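Local coordinates for uncharacterized protein (Clostridium sporogenes, PDB 4Q0Y) that is of unknown function but adopts a hot-dog, thioesterase-like fold, at residues 64-69 against 101-106. Sequence-based numbering, arbitrary orientation. Where two conformers were deposited one is given.
Sequences ESFKYS and KSYIIF
The rings of F66 and Y103 meet through their rims, with no stacking of one upon the other. Their planes stand nearly perpendicular, at 87°, and the centroids are 5.8 Å apart. The far end of the phenylalanine does the touching: CE2 of F66 comes within 3.6 Å of CD1 of Y103, and CZ of F66 lies equally near that same CD1, while CE1 of Y103 is in the plane of the F66 ring. With CG anti to the carbonyl carbon (chi1 -66°), F66 sends its ring toward strand 102-106, and Y103, set the same way (chi1 -61°), brings its CD1/CE1 rim to F66 CE2 and CZ. In the antiparallel sheet of this hot-dog, thioesterase-like fold, strand 83-95 runs between strands 68-80 and 102-106, so the two segments are not direct neighbours. The F66 side chain lies against L94 of strand 83-95, whose backbone is hydrogen-bonded to that of Y103. Next to it, a classic beta bulge sets K67 and Y68 together opposite V95. A flat, apolar phenylalanine suits its place because it can offer its rim to Y103 and rest on L94 without needing a polar partner. In Y103, CD1 and CE1 supply an apolar edge for F66, while OH, at the end of the ring, keeps clear of the phenylalanine; its side chain also touches V114 of strand 112-115. The carbonyl O of K101 approaches the F66 ring at its edge, 4.0 Å from CE2, where the slightly positive ring hydrogens probably make it a tolerable neighbour. S102 is buried, and two partners, T120 OG1 and G96 N, satisfy its OG.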
loop_
_atom_site.group_PDB
_atom_site.type_symbol
_atom_site.label_atom_id
_atom_site.label_comp_id
_atom_site.label_asym_id
_atom_site.label_seq_id
_atom_site.Cartn_x
_atom_site.Cartn_y
_atom_site.Cartn_z
ATOM N N GLU B 64 18.945 9.148 19.857
ATOM C CA GLU B 64 18.332 10.219 20.626
ATOM C C GLU B 64 17.721 11.312 19.758
ATOM O O GLU B 64 16.890 12.076 20.242
ATOM C CB GLU B 64 19.324 10.848 21.597
ATOM C CG GLU B 64 19.905 9.931 22.661
ATOM C CD GLU B 64 21.092 9.089 22.224
ATOM O OE1 GLU B 64 21.615 9.220 21.099
ATOM O OE2 GLU B 64 21.503 8.268 23.030
ATOM N N SER B 65 18.149 11.397 18.489
ATOM C CA SER B 65 17.644 12.381 17.535
ATOM C C SER B 65 16.274 12.035 16.945
ATOM O O SER B 65 15.711 12.840 16.251
ATOM C CB SER B 65 18.653 12.545 16.382
ATOM O OG SER B 65 19.946 12.888 16.892
ATOM N N PHE B 66 15.735 10.858 17.247
ATOM C CA PHE B 66 14.510 10.347 16.633
ATOM C C PHE B 66 13.430 10.036 17.666
ATOM O O PHE B 66 13.733 9.724 18.820
ATOM C CB PHE B 66 14.843 9.089 15.840
ATOM C CG PHE B 66 15.736 9.353 14.668
ATOM C CD1 PHE B 66 17.119 9.351 14.829
ATOM C CD2 PHE B 66 15.198 9.613 13.407
ATOM C CE1 PHE B 66 17.967 9.624 13.745
ATOM C CE2 PHE B 66 16.032 9.878 12.321
ATOM C CZ PHE B 66 17.414 9.907 12.503
ATOM N N LYS B 67 12.169 10.143 17.246
ATOM C CA LYS B 67 11.037 9.772 18.091
ATOM C C LYS B 67 11.086 8.295 18.467
ATOM O O LYS B 67 10.951 7.961 19.654
ATOM C CB LYS B 67 9.704 10.104 17.394
ATOM C CG LYS B 67 8.418 9.755 18.121
ATOM C CD LYS B 67 8.172 10.697 19.263
ATOM C CE LYS B 67 7.252 10.067 20.281
ATOM N NZ LYS B 67 6.823 11.027 21.330
ATOM N N TYR B 68 11.290 7.430 17.474
ATOM C CA TYR B 68 11.424 5.988 17.702
ATOM C C TYR B 68 12.665 5.475 17.024
ATOM O O TYR B 68 13.006 5.928 15.906
ATOM C CB TYR B 68 10.260 5.204 17.151
ATOM C CG TYR B 68 8.926 5.637 17.653
ATOM C CD1 TYR B 68 8.569 5.424 18.995
ATOM C CD2 TYR B 68 8.011 6.254 16.813
ATOM C CE1 TYR B 68 7.334 5.833 19.471
ATOM C CE2 TYR B 68 6.769 6.660 17.272
ATOM C CZ TYR B 68 6.432 6.444 18.602
ATOM O OH TYR B 68 5.226 6.828 19.084
ATOM N N SER B 69 13.352 4.577 17.714
ATOM C CA SER B 69 14.504 3.861 17.144
ATOM C C SER B 69 14.378 2.406 17.564
ATOM O O SER B 69 14.322 2.105 18.752
ATOM C CB SER B 69 15.870 4.423 17.543
ATOM O OG SER B 69 15.890 5.821 17.437
ATOM N N LYS B 101 12.092 13.574 9.052
ATOM C CA LYS B 101 12.587 12.474 8.208
ATOM C C LYS B 101 12.766 11.178 8.997
ATOM O O LYS B 101 12.879 11.185 10.231
ATOM C CB LYS B 101 13.933 12.851 7.544
ATOM C CG LYS B 101 13.899 14.046 6.578
ATOM C CD LYS B 101 12.908 13.911 5.431
ATOM C CE LYS B 101 12.844 15.194 4.603
ATOM N NZ LYS B 101 14.126 15.510 3.923
ATOM N N SER B 102 12.787 10.070 8.274
ATOM C CA SER B 102 13.062 8.766 8.838
ATOM C C SER B 102 14.057 8.019 7.988
ATOM O O SER B 102 14.238 8.363 6.822
ATOM C CB SER B 102 11.773 7.938 8.971
ATOM O OG SER B 102 10.845 8.593 9.813
ATOM N N TYR B 103 14.671 6.992 8.572
ATOM C CA TYR B 103 15.665 6.155 7.897
ATOM C C TYR B 103 15.382 4.676 8.118
ATOM O O TYR B 103 15.029 4.269 9.216
ATOM C CB TYR B 103 17.058 6.450 8.398
ATOM C CG TYR B 103 17.474 7.884 8.155
ATOM C CD1 TYR B 103 17.108 8.897 9.045
ATOM C CD2 TYR B 103 18.181 8.235 7.030
ATOM C CE1 TYR B 103 17.465 10.229 8.810
ATOM C CE2 TYR B 103 18.559 9.561 6.786
ATOM C CZ TYR B 103 18.198 10.545 7.680
ATOM O OH TYR B 103 18.554 11.853 7.416
ATOM N N ILE B 104 15.588 3.888 7.057
ATOM C CA ILE B 104 15.567 2.426 7.123
ATOM C C ILE B 104 16.931 1.933 6.620
ATOM O O ILE B 104 17.348 2.321 5.530
ATOM C CB ILE B 104 14.434 1.832 6.264
ATOM C CG1 ILE B 104 13.079 2.236 6.875
ATOM C CG2 ILE B 104 14.578 0.303 6.149
ATOM C CD1 ILE B 104 11.882 1.959 5.991
ATOM N N ILE B 105 17.619 1.121 7.428
ATOM C CA ILE B 105 18.923 0.562 7.078
ATOM C C ILE B 105 18.782 -0.959 7.071
ATOM O O ILE B 105 18.232 -1.527 7.998
ATOM C CB ILE B 105 20.000 0.980 8.111
ATOM C CG1 ILE B 105 20.134 2.513 8.195
ATOM C CG2 ILE B 105 21.353 0.328 7.804
ATOM C CD1 ILE B 105 20.885 2.980 9.429
ATOM N N PHE B 106 19.317 -1.608 6.050
ATOM C CA PHE B 106 19.258 -3.078 5.972
ATOM C C PHE B 106 20.473 -3.607 6.728
ATOM O O PHE B 106 21.601 -3.355 6.326
ATOM C CB PHE B 106 19.221 -3.538 4.517
ATOM C CG PHE B 106 17.879 -3.352 3.864
ATOM C CD1 PHE B 106 17.440 -2.095 3.492
ATOM C CD2 PHE B 106 17.031 -4.428 3.665
ATOM C CE1 PHE B 106 16.191 -1.910 2.934
ATOM C CE2 PHE B 106 15.772 -4.254 3.099
ATOM C CZ PHE B 106 15.357 -2.996 2.714
#